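Local atomic coordinates of branched-chain phosphotransacylase (PDB entry 1YCO), a protein that probably transfers acyl groups, among them branched-chain ones, between coenzyme A and phosphate. Residues A[59-64]-A[71-76]; A[152-157]-A[192-197]. All coordinates share one frame; numbering follows the deposited sequence.

Interaction 1: residues A[59-64]-A[71-76]; sequences QEAVSL and QILLKG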
loop_
_atom_site.group_PDB
_atom_site.type_symbol
_atom_site.label_atom_id
_atom_site.label_comp_id
_atom_site.label_asym_id
_atom_site.label_seq_id
_atom_site.Cartn_x
_atom_site.Cartn_y
_atom_site.Cartn_z
ATOM N N GLN A 59 14.942 25.926 -17.075
ATOM C CA GLN A 59 14.331 26.664 -18.173
ATOM C C GLN A 59 14.811 26.173 -19.531
ATOM O O GLN A 59 14.024 26.043 -20.460
ATOM C CB GLN A 59 14.610 28.163 -18.036
ATOM C CG GLN A 59 13.777 29.022 -18.987
ATOM C CD GLN A 59 14.420 29.192 -20.358
ATOM O OE1 GLN A 59 13.747 29.534 -21.337
ATOM N NE2 GLN A 59 15.729 28.967 -20.432
ATOM N N GLU A 60 16.105 25.897 -19.634
ATOM C CA GLU A 60 16.680 25.432 -20.882
ATOM C C GLU A 60 16.296 23.989 -21.236
ATOM O O GLU A 60 16.134 23.654 -22.416
ATOM C CB GLU A 60 18.193 25.614 -20.837
ATOM C CG GLU A 60 18.581 27.085 -20.831
ATOM C CD GLU A 60 20.047 27.317 -21.134
ATOM O OE1 GLU A 60 20.888 27.043 -20.251
ATOM O OE2 GLU A 60 20.356 27.765 -22.264
ATOM N N ALA A 61 16.137 23.150 -20.215
ATOM C CA ALA A 61 15.739 21.754 -20.406
ATOM C C ALA A 61 14.295 21.683 -20.906
ATOM O O ALA A 61 13.986 20.986 -21.878
ATOM C CB ALA A 61 15.863 20.989 -19.090
ATOM N N VAL A 62 13.422 22.421 -20.223
ATOM C CA VAL A 62 11.998 22.476 -20.543
ATOM C C VAL A 62 11.767 23.132 -21.898
ATOM O O VAL A 62 10.807 22.810 -22.596
ATOM C CB VAL A 62 11.216 23.279 -19.474
ATOM C CG1 VAL A 62 9.744 23.366 -19.852
ATOM C CG2 VAL A 62 11.379 22.631 -18.114
ATOM N N SER A 63 12.645 24.060 -22.264
ATOM C CA SER A 63 12.523 24.757 -23.538
ATOM C C SER A 63 12.688 23.797 -24.708
ATOM O O SER A 63 11.919 23.826 -25.673
ATOM C CB SER A 63 13.580 25.855 -23.639
ATOM O OG SER A 63 14.204 25.821 -24.919
ATOM N N LEU A 64 13.714 22.957 -24.617
ATOM C CA LEU A 64 14.021 21.973 -25.649
ATOM C C LEU A 64 12.837 21.025 -25.899
ATOM O O LEU A 64 12.689 20.475 -26.992
ATOM C CB LEU A 64 15.253 21.169 -25.238
ATOM C CG LEU A 64 16.035 20.489 -26.365
ATOM C CD1 LEU A 64 16.658 21.569 -27.240
ATOM C CD2 LEU A 64 17.126 19.604 -25.760
ATOM N N GLN A 71 11.612 14.785 -27.134
ATOM C CA GLN A 71 10.401 13.975 -26.981
ATOM C C GLN A 71 10.193 13.475 -25.554
ATOM O O GLN A 71 9.130 12.950 -25.218
ATOM C CB GLN A 71 10.454 12.756 -27.913
ATOM C CG GLN A 71 10.429 13.072 -29.391
ATOM C CD GLN A 71 11.617 13.912 -29.847
ATOM O OE1 GLN A 71 12.778 13.490 -29.764
ATOM N NE2 GLN A 71 11.327 15.119 -30.319
ATOM N N ILE A 72 11.218 13.606 -24.723
ATOM C CA ILE A 72 11.116 13.170 -23.340
ATOM C C ILE A 72 11.916 14.091 -22.429
ATOM O O ILE A 72 13.031 14.493 -22.759
ATOM C CB ILE A 72 11.646 11.729 -23.152
ATOM C CG1 ILE A 72 10.800 10.744 -23.965
ATOM C CG2 ILE A 72 11.605 11.349 -21.680
ATOM C CD1 ILE A 72 11.411 9.348 -24.052
ATOM N N LEU A 73 11.335 14.432 -21.290
ATOM C CA LEU A 73 12.001 15.279 -20.322
ATOM C C LEU A 73 12.395 14.395 -19.139
ATOM O O LEU A 73 11.607 13.558 -18.694
ATOM C CB LEU A 73 11.058 16.388 -19.856
ATOM C CG LEU A 73 11.655 17.395 -18.872
ATOM C CD1 LEU A 73 12.814 18.127 -19.544
ATOM C CD2 LEU A 73 10.591 18.375 -18.435
ATOM N N LEU A 74 13.613 14.581 -18.639
ATOM C CA LEU A 74 14.102 13.789 -17.524
ATOM C C LEU A 74 14.797 14.657 -16.477
ATOM O O LEU A 74 15.719 15.412 -16.787
ATOM C CB LEU A 74 15.057 12.710 -18.041
ATOM C CG LEU A 74 15.581 11.654 -17.065
ATOM C CD1 LEU A 74 15.897 10.370 -17.828
ATOM C CD2 LEU A 74 16.830 12.175 -16.348
ATOM N N LYS A 75 14.343 14.537 -15.235
ATOM C CA LYS A 75 14.892 15.312 -14.134
ATOM C C LYS A 75 16.122 14.685 -13.488
ATOM O O LYS A 75 16.011 13.709 -12.738
ATOM C CB LYS A 75 13.827 15.522 -13.057
ATOM C CG LYS A 75 14.286 16.416 -11.917
ATOM C CD LYS A 75 13.286 16.440 -10.785
ATOM C CE LYS A 75 13.595 15.378 -9.752
ATOM N NZ LYS A 75 14.884 15.650 -9.050
ATOM N N GLY A 76 17.290 15.252 -13.779
ATOM C CA GLY A 76 18.527 14.760 -13.195
ATOM C C GLY A 76 18.606 15.280 -11.771
ATOM O O GLY A 76 17.676 15.077 -10.992
#

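Interaction 2: residues A[152-157]-A[192-197]; sequences ALLSAA and DLATSE. With PO4 (phosphate ion), chain C.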
loop_
_atom_site.group_PDB
_atom_site.type_symbol
_atom_site.label_atom_id
_atom_site.label_comp_id
_atom_site.label_asym_id
_atom_site.label_seq_id
_atom_site.Cartn_x
_atom_site.Cartn_y
_atom_site.Cartn_z
ATOM N N ALA A 152 -9.653 -0.739 -12.639
ATOM C CA ALA A 152 -10.161 -1.024 -11.325
ATOM C C ALA A 152 -9.942 0.137 -10.366
ATOM O O ALA A 152 -8.821 0.636 -10.205
ATOM C CB ALA A 152 -9.492 -2.287 -10.781
ATOM N N LEU A 153 -11.036 0.561 -9.745
ATOM C CA LEU A 153 -11.016 1.636 -8.765
ATOM C C LEU A 153 -10.873 0.940 -7.419
ATOM O O LEU A 153 -11.825 0.368 -6.889
ATOM C CB LEU A 153 -12.323 2.422 -8.835
ATOM C CG LEU A 153 -12.605 2.918 -10.254
ATOM C CD1 LEU A 153 -13.909 3.711 -10.283
ATOM C CD2 LEU A 153 -11.437 3.796 -10.716
ATOM N N LEU A 154 -9.663 0.988 -6.881
ATOM C CA LEU A 154 -9.330 0.340 -5.619
ATOM C C LEU A 154 -9.887 0.932 -4.349
ATOM O O LEU A 154 -9.917 2.146 -4.174
ATOM C CB LEU A 154 -7.820 0.263 -5.464
ATOM C CG LEU A 154 -7.064 -0.744 -6.309
ATOM C CD1 LEU A 154 -5.587 -0.641 -5.936
ATOM C CD2 LEU A 154 -7.578 -2.157 -6.031
ATOM N N SER A 155 -10.306 0.047 -3.454
ATOM C CA SER A 155 -10.828 0.435 -2.148
ATOM C C SER A 155 -10.599 -0.732 -1.185
ATOM O O SER A 155 -10.363 -1.857 -1.617
ATOM C CB SER A 155 -12.316 0.776 -2.242
ATOM O OG SER A 155 -12.796 1.260 -1.003
ATOM N N ALA A 156 -10.660 -0.461 0.116
ATOM C CA ALA A 156 -10.439 -1.488 1.134
ATOM C C ALA A 156 -11.436 -2.640 1.072
ATOM O O ALA A 156 -11.057 -3.818 1.135
ATOM C CB ALA A 156 -10.460 -0.859 2.522
ATOM N N ALA A 157 -12.716 -2.308 0.952
ATOM C CA ALA A 157 -13.760 -3.337 0.873
ATOM C C ALA A 157 -14.167 -3.611 -0.574
ATOM O O ALA A 157 -14.004 -2.758 -1.447
ATOM C CB ALA A 157 -14.980 -2.897 1.702
ATOM N N ASP A 192 -6.636 -7.688 -4.201
ATOM C CA ASP A 192 -6.589 -9.096 -4.609
ATOM C C ASP A 192 -7.641 -9.412 -5.682
ATOM O O ASP A 192 -7.336 -10.077 -6.670
ATOM C CB ASP A 192 -6.776 -10.008 -3.398
ATOM C CG ASP A 192 -7.994 -9.648 -2.603
ATOM O OD1 ASP A 192 -8.597 -8.601 -2.930
ATOM O OD2 ASP A 192 -8.351 -10.389 -1.656
ATOM N N LEU A 193 -8.875 -8.948 -5.486
ATOM C CA LEU A 193 -9.913 -9.195 -6.487
ATOM C C LEU A 193 -9.594 -8.494 -7.818
ATOM O O LEU A 193 -10.104 -8.871 -8.881
ATOM C CB LEU A 193 -11.295 -8.755 -5.983
ATOM C CG LEU A 193 -11.854 -9.664 -4.864
ATOM C CD1 LEU A 193 -13.087 -9.039 -4.228
ATOM C CD2 LEU A 193 -12.177 -11.032 -5.443
ATOM N N ALA A 194 -8.722 -7.495 -7.761
ATOM C CA ALA A 194 -8.345 -6.770 -8.958
ATOM C C ALA A 194 -7.181 -7.401 -9.743
ATOM O O ALA A 194 -7.152 -7.349 -10.983
ATOM C CB ALA A 194 -8.001 -5.335 -8.602
ATOM N N THR A 195 -6.252 -8.021 -9.025
ATOM C CA THR A 195 -5.055 -8.595 -9.623
ATOM C C THR A 195 -4.831 -10.103 -9.496
ATOM O O THR A 195 -3.886 -10.627 -10.080
ATOM C CB THR A 195 -3.819 -7.931 -9.018
ATOM O OG1 THR A 195 -3.827 -8.164 -7.604
ATOM C CG2 THR A 195 -3.829 -6.415 -9.271
ATOM N N SER A 196 -5.677 -10.794 -8.737
ATOM C CA SER A 196 -5.509 -12.231 -8.543
ATOM C C SER A 196 -6.703 -13.079 -8.952
ATOM O O SER A 196 -7.681 -13.185 -8.203
ATOM C CB SER A 196 -5.172 -12.517 -7.076
ATOM O OG SER A 196 -5.072 -13.909 -6.837
ATOM N N GLU A 197 -6.622 -13.687 -10.133
ATOM C CA GLU A 197 -7.707 -14.547 -10.617
ATOM C C GLU A 197 -8.037 -15.637 -9.599
ATOM O O GLU A 197 -9.202 -15.967 -9.394
ATOM C CB GLU A 197 -7.335 -15.162 -11.969
ATOM C CG GLU A 197 -7.208 -14.105 -13.051
ATOM C CD GLU A 197 -7.017 -14.682 -14.445
ATOM O OE1 GLU A 197 -6.046 -15.442 -14.651
ATOM O OE2 GLU A 197 -7.837 -14.364 -15.337
HETATM P P PO4 C . -3.458 -15.920 -9.792
HETATM O O1 PO4 C . -4.896 -15.708 -9.466
HETATM O O2 PO4 C . -2.620 -14.850 -9.112
HETATM O O3 PO4 C . -3.016 -17.287 -9.279
HETATM O O4 PO4 C . -3.271 -15.849 -11.295
#

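Interaction 1: residues A[59-64]-A[71-76]
The carbonyl oxygen of A61 takes a hydrogen bond from S5 OG, and a methyl of L73 rests against it, with L73 CD1 3.9 Å from A61 O. The contact belongs to a beta-alpha-beta crossover in a parallel alpha/beta sheet. Helix 54-66 ends, a short turn follows, and strand 72-75 enters the sheet that the helix packs against. V62 and L73 have the closest CA atoms, 7.2 Å apart. No hydrogen bond joins the two segments, so the hold between them is apolar. L73 does most of the touching. Its CB points at the helix, and CG lies anti to the backbone N (chi1 -177°). The two methyls then divide the work. CD1 sits over the A61 peptide and also meets the A61 methyl, with L73 CD1 4.2 Å from A61 CB. CD2 goes to V62. The V62 CB points away from the strand, yet its CG2 is still in contact with L73. L83 of helix 80-87 packs on V62, and F34 of strand 29-35 on A61. I72 turns to the other face of the sheet and packs on helix 259-274. Further along, K75 NZ makes a weak bond to G76 O at 3.4 Å. Inside the helix, the bond from S63 N to Q59 O is 3.0 Å. All three residues that touch across the contact are buried. The last piece of this small apolar contact is a methyl pair, V62 CG2 and L73 CD2, 4.3 Å apart.

Interaction 2: residues A[152-157]-A[192-197]
A152 opens the contact with its methyl, which points at the helical turn 192-195. A152 CB lies 4.0 Å from A194 CB. L153 faces the other way and packs on helix 165-177. L154 comes back toward the turn. Its CG is anti to the carbonyl carbon (chi1 -74°), and the branch end CD2 reaches A194 CB at 4.1 Å. The A194 methyl thus meets both A152 and L154. After L154 the strand gives way to a loop, where S155 packs on D222 of the second subunit. On the helical side, L193 N bonds to D192 OD1 at 2.6 Å. The bond is bent, 133° at the hydrogen, and L193 N stands above the carboxylate plane. S196 follows helix 191-195 directly and N-caps the next helix, 197-202, its OG bonding A199 N. The same OG bonds a phosphate ion, with S196 OG 3.2 Å from phosphate O1. E197 N is closer, 2.7 Å from O1. The ion probably came from the crystallisation liquor. It sits at the N terminus of helix 197-202, consistent with anion binding there. The strand has helices on both faces, as in a three-layer alpha/beta/alpha fold.

In the fold
From the N terminus, the chain first lays down strands 2-7, 29-35 and 47-50. Interaction 1 then closes a short loop between helix 54-66 and strand 72-75, the latter a strand of the parallel sheet. The chain moves on to the mixed sheet through strands 101-107 and 113-117. Interaction 2 closes a wider loop there, from strand 150-154 through helix 165-177 and strand 184-189 to helix 191-195. The two loops follow in series and neither nest nor cross. The centres of interactions 1 and 2 are about 36 Å apart, on opposite sides of the chain's centre. Later, strand 250-252 returns to the first sheet beside 72-75. Only interaction 2 is touched by the second subunit.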